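Local coordinates for protein Ika8 (Synthetic construct, PDB 6G6O) that serves as an artificial, computationally designed, symmetrical eight-bladed beta-propeller of WD40-type repeats, with no known natural function, at residues I37-I42 with Q46-H51; V237-I242 with Q246-L251. All coordinates share one frame; numbering follows the deposited sequence.

Interaction 1 of 2, residues I37-I42 with Q46-H51; sequences IKVWDI and QLLRDH
The outer beta hairpin of a WD40-type blade pairs Ile37-Asp41 with Leu47-His51, antiparallel at an axis angle of 166°. Its backbone bonds run from Asp41 N to Gln46 O (2.8 Å), Leu48 N to Val39 O (2.6 Å) and His51 N to Ile37 O (3.0 Å). Lys38 pairs with Asp50 and Trp40 with Leu47, so the single residue Val39 stands opposite two, Leu48 and Arg49; with the helix-like backbone of Leu48 this is consistent with a beta bulge. In the four-stranded blade, 47-51 is the edge strand on the propeller's outer side, and 27-32 flanks 37-41 on the other. On the Lys38-Trp40 face, Lys38 NZ, turned by its last torsion (chi4 -68°), forms a salt bridge with the syn side of Asp50 OD1 (2.6 Å), 20° out of the carboxylate plane. Leu47 CB approaches Trp40 CZ3 at 3.6 Å, while Lys38 CB lies above one face of the indole, toward its rim; Trp40 NE1 hydrogen bonds Ser30 OG. On the Ile37-Val39 face of the sheet, Val39 CG1 packs on Leu48 CB (3.9 Å), and His51 stacks on Trp80 of the next blade. Leu48 CD1 touches Asp41 CB (3.5 Å); the Asp41 carboxylate hydrogen bonds Thr44 OG1 and Leu43 N.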
ATOM      1  N   ILE A  37      17.215  -3.265  -4.023  1.00 17.34           N
ATOM      2  CA  ILE A  37      16.204  -2.591  -4.827  1.00 18.11           C
ATOM      3  C   ILE A  37      16.615  -2.713  -6.287  1.00 21.27           C
ATOM      4  O   ILE A  37      17.775  -2.460  -6.631  1.00 25.57           O
ATOM      5  CB  ILE A  37      16.044  -1.113  -4.424  1.00 25.44           C
ATOM      6  CG1 ILE A  37      15.683  -0.999  -2.941  1.00 19.63           C
ATOM      7  CG2 ILE A  37      14.986  -0.433  -5.281  1.00 18.00           C
ATOM      8  CD1 ILE A  37      15.282   0.394  -2.519  1.00 17.28           C
ATOM      9  N   LYS A  38      15.672  -3.110  -7.139  1.00 23.85           N
ATOM     10  CA  LYS A  38      15.933  -3.298  -8.557  1.00 21.02           C
ATOM     11  C   LYS A  38      14.931  -2.500  -9.377  1.00 14.07           C
ATOM     12  O   LYS A  38      13.749  -2.425  -9.027  1.00 14.05           O
ATOM     13  CB  LYS A  38      15.867  -4.781  -8.942  1.00 18.38           C
ATOM     14  CG  LYS A  38      17.038  -5.602  -8.426  1.00 16.15           C
ATOM     15  CD  LYS A  38      16.808  -7.089  -8.644  1.00 18.16           C
ATOM     16  CE  LYS A  38      18.001  -7.911  -8.178  1.00 20.28           C
ATOM     17  NZ  LYS A  38      19.202  -7.679  -9.029  1.00 23.31           N
ATOM     18  N   VAL A  39      15.410  -1.907 -10.467  1.00 19.28           N
ATOM     19  CA  VAL A  39      14.595  -1.093 -11.363  1.00 24.48           C
ATOM     20  C   VAL A  39      14.459  -1.840 -12.682  1.00 22.77           C
ATOM     21  O   VAL A  39      15.464  -2.160 -13.328  1.00 23.44           O
ATOM     22  CB  VAL A  39      15.209   0.299 -11.575  1.00 20.95           C
ATOM     23  CG1 VAL A  39      14.331   1.133 -12.491  1.00 17.15           C
ATOM     24  CG2 VAL A  39      15.418   0.995 -10.237  1.00 31.28           C
ATOM     25  N   TRP A  40      13.221  -2.110 -13.086  1.00 22.41           N
ATOM     26  CA  TRP A  40      12.937  -2.930 -14.254  1.00 19.27           C
ATOM     27  C   TRP A  40      12.374  -2.088 -15.390  1.00 25.95           C
ATOM     28  O   TRP A  40      11.760  -1.040 -15.168  1.00 26.74           O
ATOM     29  CB  TRP A  40      11.946  -4.047 -13.913  1.00 18.41           C
ATOM     30  CG  TRP A  40      12.321  -4.847 -12.709  1.00 21.59           C
ATOM     31  CD1 TRP A  40      11.794  -4.739 -11.458  1.00 13.75           C
ATOM     32  CD2 TRP A  40      13.305  -5.887 -12.643  1.00 24.73           C
ATOM     33  NE1 TRP A  40      12.388  -5.645 -10.614  1.00 20.23           N
ATOM     34  CE2 TRP A  40      13.320  -6.361 -11.318  1.00 22.92           C
ATOM     35  CE3 TRP A  40      14.173  -6.463 -13.576  1.00 23.52           C
ATOM     36  CZ2 TRP A  40      14.170  -7.382 -10.901  1.00 20.78           C
ATOM     37  CZ3 TRP A  40      15.016  -7.475 -13.160  1.00 23.33           C
ATOM     38  CH2 TRP A  40      15.010  -7.924 -11.835  1.00 22.94           C
ATOM     39  N   ASP A  41      12.590  -2.565 -16.614  1.00 27.91           N
ATOM     40  CA  ASP A  41      12.015  -1.981 -17.822  1.00 26.03           C
ATOM     41  C   ASP A  41      10.892  -2.899 -18.284  1.00 25.07           C
ATOM     42  O   ASP A  41      11.147  -4.021 -18.732  1.00 28.61           O
ATOM     43  CB  ASP A  41      13.077  -1.816 -18.909  1.00 27.02           C
ATOM     44  CG  ASP A  41      12.585  -1.011 -20.097  1.00 24.72           C
ATOM     45  OD1 ASP A  41      11.385  -0.668 -20.145  1.00 31.72           O
ATOM     46  OD2 ASP A  41      13.406  -0.727 -20.995  1.00 35.13           O
ATOM     47  N   ILE A  42       9.649  -2.426 -18.173  1.00 23.37           N
ATOM     48  CA  ILE A  42       8.511  -3.257 -18.551  1.00 27.58           C
ATOM     49  C   ILE A  42       8.492  -3.502 -20.055  1.00 29.37           C
ATOM     50  O   ILE A  42       8.091  -4.579 -20.511  1.00 34.61           O
ATOM     51  CB  ILE A  42       7.202  -2.613 -18.053  1.00 29.63           C
ATOM     52  CG1 ILE A  42       7.005  -2.922 -16.566  1.00 25.61           C
ATOM     53  CG2 ILE A  42       6.002  -3.065 -18.886  1.00 32.25           C
ATOM     54  CD1 ILE A  42       5.600  -3.344 -16.195  1.00 29.05           C
ATOM     55  N   GLN A  46      14.372  -5.867 -19.314  1.00 28.78           N
ATOM     56  CA  GLN A  46      15.699  -5.765 -18.732  1.00 29.90           C
ATOM     57  C   GLN A  46      15.682  -4.873 -17.498  1.00 27.17           C
ATOM     58  O   GLN A  46      14.888  -3.935 -17.392  1.00 23.62           O
ATOM     59  CB  GLN A  46      16.695  -5.215 -19.755  1.00 35.14           C
ATOM     60  CG  GLN A  46      16.765  -6.013 -21.044  1.00 34.61           C
ATOM     61  CD  GLN A  46      17.230  -7.438 -20.817  1.00 43.74           C
ATOM     62  OE1 GLN A  46      18.341  -7.672 -20.342  1.00 40.05           O
ATOM     63  NE2 GLN A  46      16.377  -8.399 -21.153  1.00 34.68           N
ATOM     64  N   LEU A  47      16.571  -5.177 -16.560  1.00 26.33           N
ATOM     65  CA  LEU A  47      16.744  -4.330 -15.392  1.00 28.70           C
ATOM     66  C   LEU A  47      17.545  -3.092 -15.779  1.00 35.81           C
ATOM     67  O   LEU A  47      18.555  -3.188 -16.485  1.00 38.74           O
ATOM     68  CB  LEU A  47      17.436  -5.098 -14.263  1.00 21.40           C
ATOM     69  CG  LEU A  47      18.943  -5.352 -14.329  1.00 31.40           C
ATOM     70  CD1 LEU A  47      19.502  -5.589 -12.936  1.00 35.06           C
ATOM     71  CD2 LEU A  47      19.264  -6.525 -15.246  1.00 54.19           C
ATOM     72  N   LEU A  48      17.072  -1.922 -15.345  1.00 37.83           N
ATOM     73  CA  LEU A  48      17.813  -0.696 -15.612  1.00 24.55           C
ATOM     74  C   LEU A  48      19.101  -0.651 -14.806  1.00 22.95           C
ATOM     75  O   LEU A  48      20.157  -0.277 -15.332  1.00 28.66           O
ATOM     76  CB  LEU A  48      16.952   0.530 -15.307  1.00 23.37           C
ATOM     77  CG  LEU A  48      16.005   1.014 -16.408  1.00 26.91           C
ATOM     78  CD1 LEU A  48      14.800   0.107 -16.516  1.00 30.13           C
ATOM     79  CD2 LEU A  48      15.575   2.452 -16.171  1.00 25.75           C
ATOM     80  N   ARG A  49      19.041  -1.043 -13.536  1.00 26.63           N
ATOM     81  CA  ARG A  49      20.199  -0.960 -12.660  1.00 31.43           C
ATOM     82  C   ARG A  49      19.915  -1.713 -11.372  1.00 30.09           C
ATOM     83  O   ARG A  49      18.763  -2.016 -11.043  1.00 30.66           O
ATOM     84  CB  ARG A  49      20.556   0.493 -12.344  1.00 36.64           C
ATOM     85  CG  ARG A  49      19.597   1.168 -11.374  1.00 32.81           C
ATOM     86  CD  ARG A  49      19.966   2.625 -11.140  1.00 30.03           C
ATOM     87  NE  ARG A  49      20.475   3.269 -12.349  1.00 29.76           N
ATOM     88  CZ  ARG A  49      21.763   3.503 -12.587  1.00 29.94           C
ATOM     89  NH1 ARG A  49      22.135   4.090 -13.715  1.00 30.86           N
ATOM     90  NH2 ARG A  49      22.677   3.139 -11.697  1.00 34.61           N
ATOM     91  N   ASP A  50      20.989  -2.008 -10.648  1.00 33.74           N
ATOM     92  CA  ASP A  50      20.917  -2.534  -9.290  1.00 28.61           C
ATOM     93  C   ASP A  50      21.163  -1.370  -8.338  1.00 35.16           C
ATOM     94  O   ASP A  50      22.293  -0.885  -8.220  1.00 35.52           O
ATOM     95  CB  ASP A  50      21.941  -3.646  -9.073  1.00 30.85           C
ATOM     96  CG  ASP A  50      21.421  -5.009  -9.479  1.00 33.03           C
ATOM     97  OD1 ASP A  50      20.209  -5.261  -9.311  1.00 34.27           O
ATOM     98  OD2 ASP A  50      22.227  -5.831  -9.965  1.00 28.73           O
ATOM     99  N   HIS A  51      20.105  -0.910  -7.678  1.00 36.50           N
ATOM    100  CA  HIS A  51      20.247   0.168  -6.711  1.00 30.18           C
ATOM    101  C   HIS A  51      21.044  -0.316  -5.506  1.00 27.16           C
ATOM    102  O   HIS A  51      20.852  -1.436  -5.027  1.00 27.87           O
ATOM    103  CB  HIS A  51      18.872   0.676  -6.275  1.00 24.85           C
ATOM    104  CG  HIS A  51      18.924   1.879  -5.385  1.00 30.34           C
ATOM    105  ND1 HIS A  51      18.484   1.859  -4.079  1.00 27.22           N
ATOM    106  CD2 HIS A  51      19.362   3.139  -5.615  1.00 31.77           C
ATOM    107  CE1 HIS A  51      18.651   3.054  -3.541  1.00 25.63           C
ATOM    108  NE2 HIS A  51      19.181   3.849  -4.452  1.00 30.42           N
TER

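Interaction 2 of 2, residues V237-I242 with Q246-L251; sequences VKVWYI and QELVSL
The ring of Tyr241 is met at a slant by Leu248, whose CD1 lies 4.1 Å from Tyr241 CD1. Of the Trp240 side chain, CB is the atom that touches the partner strand, 3.2 Å from Gln246 O; the indole itself is directed away, to an edge-to-face contact with His214. The first torsion explains this, since chi1 of 49° tucks CG in between the two backbone branches. Trp240 NE1 has a weak bond to Ser230 OG. Two direct backbone hydrogen bonds join the strands. Leu248 N reaches Val239 O at 2.6 Å, nearly straight with an angle of 176° at the hydrogen, and Tyr241 N reaches Gln246 O at 2.9 Å. Beyond them this outer hairpin of the propeller blade splays: the short strand segments run at 121° to each other, N to C, well short of antiparallel, and strand 247-249 is only weakly bonded. A water bridges Val237 O (2.8 Å) and Leu251 N, apparently in place of a direct bond; it accepts from Leu251 N, while Val237 O competes with other acceptors for its protons. Apolar contacts accompany these bonds: Val249 CG1 against Val239 CB (3.7 Å) on their shared face, and the Leu248 side chain crossing that of Val239 at about a right angle. Glu247 OE2 lies against Lys238 CG (3.4 Å), while the extended lysine chain carries NZ to 5.0 Å from Glu247 OE1. The opposite charges therefore form no salt bridge, although some longer-range attraction is likely; within these segments the outer strand is joined by two direct backbone hydrogen bonds, a bridging water and apolar contacts.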
ATOM      1  N   VAL A 237     -12.892 -12.891  -1.173  1.00 24.85           N
ATOM      2  CA  VAL A 237     -12.705 -11.540  -1.688  1.00 18.87           C
ATOM      3  C   VAL A 237     -14.088 -10.947  -1.913  1.00 24.38           C
ATOM      4  O   VAL A 237     -14.870 -11.469  -2.716  1.00 28.08           O
ATOM      5  CB  VAL A 237     -11.886 -11.531  -2.987  1.00 23.29           C
ATOM      6  CG1 VAL A 237     -11.661 -10.105  -3.464  1.00 22.74           C
ATOM      7  CG2 VAL A 237     -10.563 -12.243  -2.784  1.00 20.88           C
ATOM      8  N   LYS A 238     -14.391  -9.861  -1.209  1.00 23.08           N
ATOM      9  CA  LYS A 238     -15.726  -9.285  -1.229  1.00 25.64           C
ATOM     10  C   LYS A 238     -15.680  -7.832  -1.677  1.00 17.26           C
ATOM     11  O   LYS A 238     -14.688  -7.127  -1.470  1.00 21.25           O
ATOM     12  CB  LYS A 238     -16.393  -9.400   0.146  1.00 25.33           C
ATOM     13  CG  LYS A 238     -16.841 -10.818   0.459  1.00 25.13           C
ATOM     14  CD  LYS A 238     -17.206 -11.006   1.916  1.00 27.90           C
ATOM     15  CE  LYS A 238     -17.663 -12.435   2.167  1.00 33.37           C
ATOM     16  NZ  LYS A 238     -17.900 -12.715   3.608  1.00 46.11           N
ATOM     17  N   VAL A 239     -16.769  -7.398  -2.305  1.00 24.05           N
ATOM     18  CA  VAL A 239     -16.923  -6.039  -2.808  1.00 28.22           C
ATOM     19  C   VAL A 239     -18.241  -5.499  -2.277  1.00 29.03           C
ATOM     20  O   VAL A 239     -19.303  -6.074  -2.542  1.00 27.30           O
ATOM     21  CB  VAL A 239     -16.898  -5.986  -4.343  1.00 28.93           C
ATOM     22  CG1 VAL A 239     -17.507  -4.687  -4.835  1.00 27.63           C
ATOM     23  CG2 VAL A 239     -15.476  -6.146  -4.858  1.00 20.94           C
ATOM     24  N   TRP A 240     -18.179  -4.399  -1.527  1.00 26.84           N
ATOM     25  CA  TRP A 240     -19.377  -3.862  -0.902  1.00 27.39           C
ATOM     26  C   TRP A 240     -19.282  -2.346  -0.827  1.00 21.98           C
ATOM     27  O   TRP A 240     -18.208  -1.759  -0.971  1.00 21.44           O
ATOM     28  CB  TRP A 240     -19.615  -4.471   0.489  1.00 28.55           C
ATOM     29  CG  TRP A 240     -18.431  -4.476   1.412  1.00 32.89           C
ATOM     30  CD1 TRP A 240     -17.196  -5.013   1.174  1.00 32.80           C
ATOM     31  CD2 TRP A 240     -18.385  -3.947   2.741  1.00 34.19           C
ATOM     32  NE1 TRP A 240     -16.384  -4.834   2.264  1.00 32.46           N
ATOM     33  CE2 TRP A 240     -17.090  -4.182   3.241  1.00 35.00           C
ATOM     34  CE3 TRP A 240     -19.312  -3.289   3.552  1.00 34.08           C
ATOM     35  CZ2 TRP A 240     -16.701  -3.783   4.517  1.00 34.46           C
ATOM     36  CZ3 TRP A 240     -18.924  -2.892   4.817  1.00 35.08           C
ATOM     37  CH2 TRP A 240     -17.631  -3.142   5.288  1.00 32.70           C
ATOM     38  N   TYR A 241     -20.435  -1.722  -0.598  1.00 23.74           N
ATOM     39  CA  TYR A 241     -20.573  -0.276  -0.678  1.00 22.12           C
ATOM     40  C   TYR A 241     -20.306   0.369   0.676  1.00 26.30           C
ATOM     41  O   TYR A 241     -20.729  -0.140   1.716  1.00 27.39           O
ATOM     42  CB  TYR A 241     -21.974   0.090  -1.170  1.00 19.10           C
ATOM     43  CG  TYR A 241     -22.108   1.512  -1.665  1.00 22.76           C
ATOM     44  CD1 TYR A 241     -21.325   1.979  -2.712  1.00 21.47           C
ATOM     45  CD2 TYR A 241     -23.028   2.382  -1.094  1.00 29.34           C
ATOM     46  CE1 TYR A 241     -21.447   3.276  -3.170  1.00 22.67           C
ATOM     47  CE2 TYR A 241     -23.157   3.682  -1.548  1.00 27.75           C
ATOM     48  CZ  TYR A 241     -22.364   4.124  -2.586  1.00 28.72           C
ATOM     49  OH  TYR A 241     -22.490   5.416  -3.041  1.00 33.04           O
ATOM     50  N   ILE A 242     -19.599   1.501   0.648  1.00 28.76           N
ATOM     51  CA  ILE A 242     -19.266   2.214   1.878  1.00 28.01           C
ATOM     52  C   ILE A 242     -20.520   2.792   2.524  1.00 33.87           C
ATOM     53  O   ILE A 242     -20.648   2.814   3.755  1.00 34.68           O
ATOM     54  CB  ILE A 242     -18.220   3.306   1.579  1.00 23.51           C
ATOM     55  CG1 ILE A 242     -16.807   2.742   1.718  1.00 22.88           C
ATOM     56  CG2 ILE A 242     -18.406   4.516   2.475  1.00 31.01           C
ATOM     57  CD1 ILE A 242     -15.723   3.674   1.229  1.00 22.95           C
ATOM     58  N   GLN A 246     -23.828  -2.924   1.990  1.00 24.21           N
ATOM     59  CA  GLN A 246     -24.344  -4.010   1.170  1.00 28.73           C
ATOM     60  C   GLN A 246     -23.293  -4.467   0.168  1.00 25.56           C
ATOM     61  O   GLN A 246     -22.551  -3.657  -0.393  1.00 26.59           O
ATOM     62  CB  GLN A 246     -25.608  -3.562   0.438  1.00 25.75           C
ATOM     63  CG  GLN A 246     -25.383  -2.405  -0.525  1.00 34.22           C
ATOM     64  CD  GLN A 246     -26.621  -2.053  -1.323  1.00 31.13           C
ATOM     65  OE1 GLN A 246     -27.741  -2.130  -0.820  1.00 41.86           O
ATOM     66  NE2 GLN A 246     -26.424  -1.664  -2.577  1.00 29.13           N
ATOM     67  N   GLU A 247     -23.231  -5.777  -0.053  1.00 29.75           N
ATOM     68  CA  GLU A 247     -22.306  -6.317  -1.039  1.00 29.52           C
ATOM     69  C   GLU A 247     -22.745  -5.924  -2.443  1.00 23.73           C
ATOM     70  O   GLU A 247     -23.940  -5.864  -2.745  1.00 31.78           O
ATOM     71  CB  GLU A 247     -22.220  -7.838  -0.911  1.00 35.51           C
ATOM     72  CG  GLU A 247     -21.469  -8.305   0.325  1.00 27.50           C
ATOM     73  CD  GLU A 247     -20.978  -9.732   0.210  1.00 25.21           C
ATOM     74  OE1 GLU A 247     -21.573 -10.622   0.852  1.00 27.15           O
ATOM     75  OE2 GLU A 247     -19.995  -9.964  -0.525  1.00 32.80           O
ATOM     76  N   LEU A 248     -21.768  -5.646  -3.304  1.00 26.55           N
ATOM     77  CA  LEU A 248     -22.050  -5.163  -4.649  1.00 29.19           C
ATOM     78  C   LEU A 248     -21.872  -6.222  -5.728  1.00 34.63           C
ATOM     79  O   LEU A 248     -22.421  -6.061  -6.823  1.00 40.55           O
ATOM     80  CB  LEU A 248     -21.160  -3.958  -4.976  1.00 26.21           C
ATOM     81  CG  LEU A 248     -21.521  -2.650  -4.270  1.00 22.99           C
ATOM     82  CD1 LEU A 248     -20.613  -1.526  -4.736  1.00 20.55           C
ATOM     83  CD2 LEU A 248     -22.982  -2.296  -4.508  1.00 21.57           C
ATOM     84  N   VAL A 249     -21.123  -7.290  -5.455  1.00 32.81           N
ATOM     85  CA  VAL A 249     -20.939  -8.369  -6.416  1.00 30.14           C
ATOM     86  C   VAL A 249     -20.430  -9.586  -5.660  1.00 30.82           C
ATOM     87  O   VAL A 249     -19.793  -9.460  -4.610  1.00 34.11           O
ATOM     88  CB  VAL A 249     -19.979  -7.953  -7.561  1.00 31.33           C
ATOM     89  CG1 VAL A 249     -18.542  -7.886  -7.065  1.00 39.18           C
ATOM     90  CG2 VAL A 249     -20.105  -8.905  -8.739  1.00 30.84           C
ATOM     91  N   SER A 250     -20.721 -10.768  -6.194  1.00 37.04           N
ATOM     92  CA  SER A 250     -20.333 -12.030  -5.578  1.00 32.14           C
ATOM     93  C   SER A 250     -19.150 -12.618  -6.337  1.00 29.13           C
ATOM     94  O   SER A 250     -19.276 -12.972  -7.515  1.00 38.58           O
ATOM     95  CB  SER A 250     -21.507 -13.009  -5.567  1.00 32.24           C
ATOM     96  OG  SER A 250     -21.107 -14.281  -5.087  1.00 47.00           O
ATOM     97  N   LEU A 251     -18.005 -12.717  -5.664  1.00 27.95           N
ATOM     98  CA  LEU A 251     -16.810 -13.338  -6.214  1.00 29.93           C
ATOM     99  C   LEU A 251     -16.475 -14.583  -5.406  1.00 27.36           C
ATOM    100  O   LEU A 251     -16.644 -14.603  -4.183  1.00 33.70           O
ATOM    101  CB  LEU A 251     -15.617 -12.376  -6.201  1.00 25.31           C
ATOM    102  CG  LEU A 251     -15.808 -10.956  -6.735  1.00 22.51           C
ATOM    103  CD1 LEU A 251     -14.518 -10.168  -6.591  1.00 13.59           C
ATOM    104  CD2 LEU A 251     -16.270 -10.971  -8.182  1.00 26.14           C
TER
HETATM  105  O   HOH W   1     -17.696 -11.602  -2.975  1.00 34.40           O

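Interactions 1 and 2 are the same kind of element, the hairpin of the third and fourth strands of a four-stranded blade, in two different sheets of one chain. Interaction 1 comes first along the chain, 200 residues ahead of interaction 2. Their centres are 37 Å apart and their nearest atoms about 22 Å apart, so they do not meet. Centres about 21 and 20 Å from the chain's centre, on opposite sides of it, place both at the propeller's outer rim. As is usual in WD40 propellers, the outer strand of a blade comes from the sequence repeat that supplies the next blade's inner strands, which probably links neighbouring blades.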